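Local structure of LPXTG cell wall surface protein (Streptococcus gordonii, 4IGB) at residues Glu68-Lys81 / Met128-Ser142. The protein is probably a surface adhesin linked to peptidoglycan by its LPXTG motif, represented in this chain by its N-terminal part, the N1 and N2 domains. Residues are numbered along the deposited sequence; the frame is centred on the assembly and turned at random.
Sequences EMENFTLKVDKSKK and MNSAQKSTVEFFSIS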
loop_
_atom_site.group_PDB
_atom_site.type_symbol
_atom_site.label_atom_id
_atom_site.label_comp_id
_atom_site.label_asym_id
_atom_site.label_seq_id
_atom_site.Cartn_x
_atom_site.Cartn_y
_atom_site.Cartn_z
ATOM N N GLU B 68 7.490 20.620 -12.658
ATOM C CA GLU B 68 8.647 19.780 -13.023
ATOM C C GLU B 68 8.324 18.285 -13.097
ATOM O O GLU B 68 7.602 17.736 -12.261
ATOM C CB GLU B 68 9.841 20.033 -12.092
ATOM C CG GLU B 68 10.290 21.501 -12.018
ATOM C CD GLU B 68 10.827 22.050 -13.326
ATOM O OE1 GLU B 68 11.448 21.302 -14.098
ATOM O OE2 GLU B 68 10.651 23.257 -13.585
ATOM N N MET B 69 8.865 17.636 -14.118
ATOM C CA MET B 69 8.521 16.253 -14.409
ATOM C C MET B 69 9.761 15.468 -14.806
ATOM O O MET B 69 10.667 15.996 -15.458
ATOM C CB MET B 69 7.512 16.197 -15.562
ATOM C CG MET B 69 7.349 14.820 -16.195
ATOM S SD MET B 69 6.159 14.799 -17.556
ATOM C CE MET B 69 4.617 14.885 -16.643
ATOM N N GLU B 70 9.799 14.205 -14.408
ATOM C CA GLU B 70 10.791 13.295 -14.951
ATOM C C GLU B 70 10.054 12.317 -15.836
ATOM O O GLU B 70 9.148 11.608 -15.381
ATOM C CB GLU B 70 11.573 12.586 -13.844
ATOM C CG GLU B 70 12.804 11.805 -14.366
ATOM C CD GLU B 70 13.964 12.700 -14.770
ATOM O OE1 GLU B 70 13.932 13.917 -14.485
ATOM O OE2 GLU B 70 14.926 12.181 -15.372
ATOM N N ASN B 71 10.439 12.291 -17.108
ATOM C CA ASN B 71 9.695 11.556 -18.122
ATOM C C ASN B 71 10.457 10.373 -18.669
ATOM O O ASN B 71 11.675 10.430 -18.821
ATOM C CB ASN B 71 9.327 12.464 -19.297
ATOM C CG ASN B 71 8.184 11.908 -20.112
ATOM O OD1 ASN B 71 8.181 12.032 -21.334
ATOM N ND2 ASN B 71 7.210 11.284 -19.450
ATOM N N PHE B 72 9.729 9.313 -19.002
ATOM C CA PHE B 72 10.353 8.098 -19.511
ATOM C C PHE B 72 9.620 7.591 -20.736
ATOM O O PHE B 72 8.399 7.354 -20.706
ATOM C CB PHE B 72 10.364 7.003 -18.442
ATOM C CG PHE B 72 11.139 7.355 -17.209
ATOM C CD1 PHE B 72 10.577 8.157 -16.225
ATOM C CD2 PHE B 72 12.424 6.857 -17.016
ATOM C CE1 PHE B 72 11.287 8.455 -15.069
ATOM C CE2 PHE B 72 13.141 7.172 -15.878
ATOM C CZ PHE B 72 12.571 7.969 -14.899
ATOM N N THR B 73 10.360 7.410 -21.818
ATOM C CA THR B 73 9.777 6.841 -23.020
ATOM C C THR B 73 10.582 5.645 -23.482
ATOM O O THR B 73 11.682 5.403 -22.990
ATOM C CB THR B 73 9.708 7.881 -24.156
ATOM O OG1 THR B 73 11.032 8.184 -24.606
ATOM C CG2 THR B 73 9.004 9.171 -23.672
ATOM N N LEU B 74 10.017 4.903 -24.432
ATOM C CA LEU B 74 10.632 3.711 -24.988
ATOM C C LEU B 74 10.945 3.928 -26.470
ATOM O O LEU B 74 10.077 4.325 -27.243
ATOM C CB LEU B 74 9.685 2.515 -24.819
ATOM C CG LEU B 74 9.605 1.939 -23.409
ATOM C CD1 LEU B 74 8.412 1.012 -23.260
ATOM C CD2 LEU B 74 10.918 1.214 -23.054
ATOM N N LYS B 75 12.191 3.679 -26.859
ATOM C CA LYS B 75 12.609 3.772 -28.261
ATOM C C LYS B 75 12.074 2.610 -29.090
ATOM O O LYS B 75 12.418 1.455 -28.835
ATOM C CB LYS B 75 14.133 3.773 -28.351
ATOM C CG LYS B 75 14.783 4.880 -27.543
ATOM C CD LYS B 75 16.281 4.645 -27.383
ATOM C CE LYS B 75 16.914 5.793 -26.610
ATOM N NZ LYS B 75 18.293 5.483 -26.149
ATOM N N VAL B 76 11.260 2.905 -30.101
ATOM C CA VAL B 76 10.698 1.835 -30.917
ATOM C C VAL B 76 11.521 1.562 -32.174
ATOM O O VAL B 76 12.291 2.407 -32.621
ATOM C CB VAL B 76 9.215 2.095 -31.285
ATOM C CG1 VAL B 76 8.401 2.259 -30.029
ATOM C CG2 VAL B 76 9.082 3.318 -32.143
ATOM N N ASP B 77 11.383 0.361 -32.721
ATOM C CA ASP B 77 11.939 0.080 -34.036
ATOM C C ASP B 77 10.916 0.573 -35.052
ATOM O O ASP B 77 9.853 -0.023 -35.208
ATOM C CB ASP B 77 12.187 -1.418 -34.209
ATOM C CG ASP B 77 12.959 -1.739 -35.481
ATOM O OD1 ASP B 77 12.806 -1.005 -36.483
ATOM O OD2 ASP B 77 13.724 -2.724 -35.473
ATOM N N LYS B 78 11.219 1.681 -35.716
ATOM C CA LYS B 78 10.251 2.318 -36.603
ATOM C C LYS B 78 9.968 1.480 -37.849
ATOM O O LYS B 78 8.997 1.729 -38.565
ATOM C CB LYS B 78 10.724 3.723 -36.995
ATOM C CG LYS B 78 10.742 4.713 -35.838
ATOM C CD LYS B 78 11.697 5.878 -36.100
ATOM C CE LYS B 78 11.333 6.637 -37.379
ATOM N NZ LYS B 78 9.978 7.243 -37.284
ATOM N N SER B 79 10.803 0.473 -38.093
ATOM C CA SER B 79 10.640 -0.351 -39.284
ATOM C C SER B 79 9.723 -1.526 -39.018
ATOM O O SER B 79 9.363 -2.257 -39.939
ATOM C CB SER B 79 11.990 -0.874 -39.778
ATOM O OG SER B 79 12.422 -1.984 -39.004
ATOM N N LYS B 80 9.358 -1.721 -37.754
ATOM C CA LYS B 80 8.556 -2.880 -37.380
ATOM C C LYS B 80 7.159 -2.486 -36.934
ATOM O O LYS B 80 6.914 -2.178 -35.756
ATOM C CB LYS B 80 9.255 -3.705 -36.304
ATOM C CG LYS B 80 10.476 -4.443 -36.796
ATOM C CD LYS B 80 11.144 -5.199 -35.667
ATOM C CE LYS B 80 12.380 -5.948 -36.165
ATOM N NZ LYS B 80 12.994 -6.764 -35.081
ATOM N N LYS B 81 6.237 -2.498 -37.888
ATOM C CA LYS B 81 4.872 -2.102 -37.600
ATOM C C LYS B 81 4.137 -3.281 -36.981
ATOM O O LYS B 81 3.319 -3.945 -37.615
ATOM C CB LYS B 81 4.193 -1.548 -38.856
ATOM C CG LYS B 81 4.820 -0.223 -39.304
ATOM C CD LYS B 81 4.660 0.030 -40.793
ATOM C CE LYS B 81 5.432 1.276 -41.206
ATOM N NZ LYS B 81 6.843 1.246 -40.702
ATOM N N MET B 128 5.044 6.025 -37.334
ATOM C CA MET B 128 6.157 5.112 -37.576
ATOM C C MET B 128 7.033 5.584 -38.725
ATOM O O MET B 128 8.262 5.482 -38.667
ATOM C CB MET B 128 5.645 3.694 -37.842
ATOM C CG MET B 128 5.052 3.033 -36.605
ATOM S SD MET B 128 6.281 2.681 -35.334
ATOM C CE MET B 128 6.954 1.138 -35.948
ATOM N N ASN B 129 6.396 6.099 -39.773
ATOM C CA ASN B 129 7.131 6.573 -40.945
ATOM C C ASN B 129 7.679 7.997 -40.818
ATOM O O ASN B 129 8.578 8.385 -41.569
ATOM C CB ASN B 129 6.269 6.461 -42.201
ATOM C CG ASN B 129 5.992 5.030 -42.575
ATOM O OD1 ASN B 129 4.930 4.710 -43.105
ATOM N ND2 ASN B 129 6.943 4.153 -42.289
ATOM N N SER B 130 7.140 8.766 -39.874
ATOM C CA SER B 130 7.556 10.160 -39.701
ATOM C C SER B 130 9.071 10.281 -39.566
ATOM O O SER B 130 9.769 9.299 -39.316
ATOM C CB SER B 130 6.893 10.774 -38.465
ATOM O OG SER B 130 7.623 10.438 -37.296
ATOM N N ALA B 131 9.586 11.491 -39.726
ATOM C CA ALA B 131 11.013 11.710 -39.559
ATOM C C ALA B 131 11.354 11.988 -38.097
ATOM O O ALA B 131 12.407 11.590 -37.611
ATOM C CB ALA B 131 11.485 12.853 -40.449
ATOM N N GLN B 132 10.453 12.662 -37.393
ATOM C CA GLN B 132 10.784 13.173 -36.068
ATOM C C GLN B 132 10.357 12.294 -34.884
ATOM O O GLN B 132 10.921 12.431 -33.802
ATOM C CB GLN B 132 10.247 14.597 -35.885
ATOM C CG GLN B 132 8.743 14.720 -36.096
ATOM C CD GLN B 132 8.153 15.972 -35.461
ATOM O OE1 GLN B 132 8.679 16.488 -34.468
ATOM N NE2 GLN B 132 7.049 16.467 -36.033
ATOM N N LYS B 133 9.377 11.408 -35.071
ATOM C CA LYS B 133 8.878 10.608 -33.951
ATOM C C LYS B 133 9.637 9.292 -33.832
ATOM O O LYS B 133 9.771 8.557 -34.812
ATOM C CB LYS B 133 7.384 10.324 -34.092
ATOM C CG LYS B 133 6.507 11.548 -34.259
ATOM C CD LYS B 133 6.787 12.594 -33.210
ATOM C CE LYS B 133 5.676 13.622 -33.207
ATOM N NZ LYS B 133 6.058 14.868 -32.487
ATOM N N SER B 134 10.127 8.985 -32.632
ATOM C CA SER B 134 10.936 7.779 -32.440
ATOM C C SER B 134 10.680 7.035 -31.127
ATOM O O SER B 134 11.200 5.936 -30.932
ATOM C CB SER B 134 12.424 8.111 -32.530
ATOM O OG SER B 134 12.807 8.968 -31.466
ATOM N N THR B 135 9.900 7.619 -30.225
ATOM C CA THR B 135 9.659 6.960 -28.949
ATOM C C THR B 135 8.180 6.909 -28.595
ATOM O O THR B 135 7.347 7.560 -29.238
ATOM C CB THR B 135 10.430 7.636 -27.803
ATOM O OG1 THR B 135 9.844 8.912 -27.523
ATOM C CG2 THR B 135 11.902 7.813 -28.156
ATOM N N VAL B 136 7.857 6.119 -27.573
ATOM C CA VAL B 136 6.492 6.016 -27.088
ATOM C C VAL B 136 6.493 6.241 -25.573
ATOM O O VAL B 136 7.365 5.743 -24.855
ATOM C CB VAL B 136 5.869 4.640 -27.443
ATOM C CG1 VAL B 136 4.549 4.431 -26.729
ATOM C CG2 VAL B 136 5.689 4.499 -28.954
ATOM N N GLU B 137 5.520 7.006 -25.099
ATOM C CA GLU B 137 5.391 7.332 -23.685
ATOM C C GLU B 137 4.993 6.097 -22.869
ATOM O O GLU B 137 4.175 5.294 -23.316
ATOM C CB GLU B 137 4.321 8.418 -23.533
ATOM C CG GLU B 137 4.113 8.918 -22.111
ATOM C CD GLU B 137 5.219 9.859 -21.646
ATOM O OE1 GLU B 137 5.817 10.571 -22.486
ATOM O OE2 GLU B 137 5.496 9.880 -20.425
ATOM N N PHE B 138 5.556 5.935 -21.676
ATOM C CA PHE B 138 5.015 4.919 -20.772
ATOM C C PHE B 138 4.920 5.317 -19.302
ATOM O O PHE B 138 4.118 4.752 -18.568
ATOM C CB PHE B 138 5.731 3.565 -20.929
ATOM C CG PHE B 138 7.086 3.500 -20.289
ATOM C CD1 PHE B 138 7.245 2.918 -19.041
ATOM C CD2 PHE B 138 8.213 3.996 -20.945
ATOM C CE1 PHE B 138 8.499 2.841 -18.453
ATOM C CE2 PHE B 138 9.464 3.928 -20.356
ATOM C CZ PHE B 138 9.614 3.344 -19.119
ATOM N N PHE B 139 5.709 6.299 -18.876
ATOM C CA PHE B 139 5.835 6.582 -17.453
ATOM C C PHE B 139 6.399 7.964 -17.165
ATOM O O PHE B 139 7.336 8.418 -17.829
ATOM C CB PHE B 139 6.737 5.512 -16.805
ATOM C CG PHE B 139 7.015 5.739 -15.343
ATOM C CD1 PHE B 139 6.033 5.505 -14.389
ATOM C CD2 PHE B 139 8.268 6.160 -14.920
ATOM C CE1 PHE B 139 6.290 5.688 -13.035
ATOM C CE2 PHE B 139 8.533 6.348 -13.559
ATOM C CZ PHE B 139 7.544 6.118 -12.625
ATOM N N SER B 140 5.844 8.629 -16.154
ATOM C CA SER B 140 6.407 9.902 -15.716
ATOM C C SER B 140 6.203 10.061 -14.233
ATOM O O SER B 140 5.322 9.423 -13.634
ATOM C CB SER B 140 5.789 11.100 -16.468
ATOM O OG SER B 140 4.421 11.273 -16.119
ATOM N N ILE B 141 7.034 10.913 -13.646
ATOM C CA ILE B 141 6.911 11.296 -12.251
ATOM C C ILE B 141 6.738 12.812 -12.183
ATOM O O ILE B 141 7.562 13.558 -12.701
ATOM C CB ILE B 141 8.170 10.905 -11.472
ATOM C CG1 ILE B 141 8.420 9.404 -11.614
ATOM C CG2 ILE B 141 8.047 11.316 -10.007
ATOM C CD1 ILE B 141 9.711 8.938 -10.959
ATOM N N SER B 142 5.667 13.262 -11.549
ATOM C CA SER B 142 5.416 14.691 -11.407
ATOM C C SER B 142 4.278 14.906 -10.446
ATOM O O SER B 142 3.581 13.965 -10.060
ATOM C CB SER B 142 4.991 15.300 -12.736
ATOM O OG SER B 142 3.622 15.010 -12.969
HETATM O O HOH W 1 13.498 4.690 -32.117
#
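Strands 68-75 and 135-142 run antiparallel, Glu70 pairing with Ile141 through two backbone bonds and Leu74 with Val136 likewise, while between them Phe138 and Phe139 both lie opposite Phe72 and shift the register by one. At this step Phe72 N gives a bond of 2.8 Å to Phe139 O, whereas Phe72 O receives only weak ones from Phe138 N and Phe139 N. The side chains of Phe72 and Phe139 leave the sheet together, their ring planes oblique at 46°, with Phe72 CD1 at the edge of the Phe139 ring. With chi1 at 77°, the Phe138 ring reaches across to strand 68-75, CD2 lying 3.5 Å from Leu74 CG; Phe111 meets both Phe138 and Phe139 edge-to-face. On the face carrying Asn71, Thr73 and Glu137, the Asn71 amide and Glu137 carboxylate meet nearly coplanar, but ND2 to OE2 is modelled at 2.4 Å, which leaves the details of this bond doubtful. Past the strands, two turns near +60° at the end of the Lys78 chain curl NZ into bonds with three carbonyls, Met128 O (2.8 Å), Ser130 O (2.9 Å) and Lys133 O (2.8 Å), tying the turn after strand 68-75 to the last residues of helix 122-129 and the loop leading on to strand 135-142. The extra residue makes a classic beta bulge in the pairing of two neighbouring strands of an antiparallel sheet in the N-terminal domain.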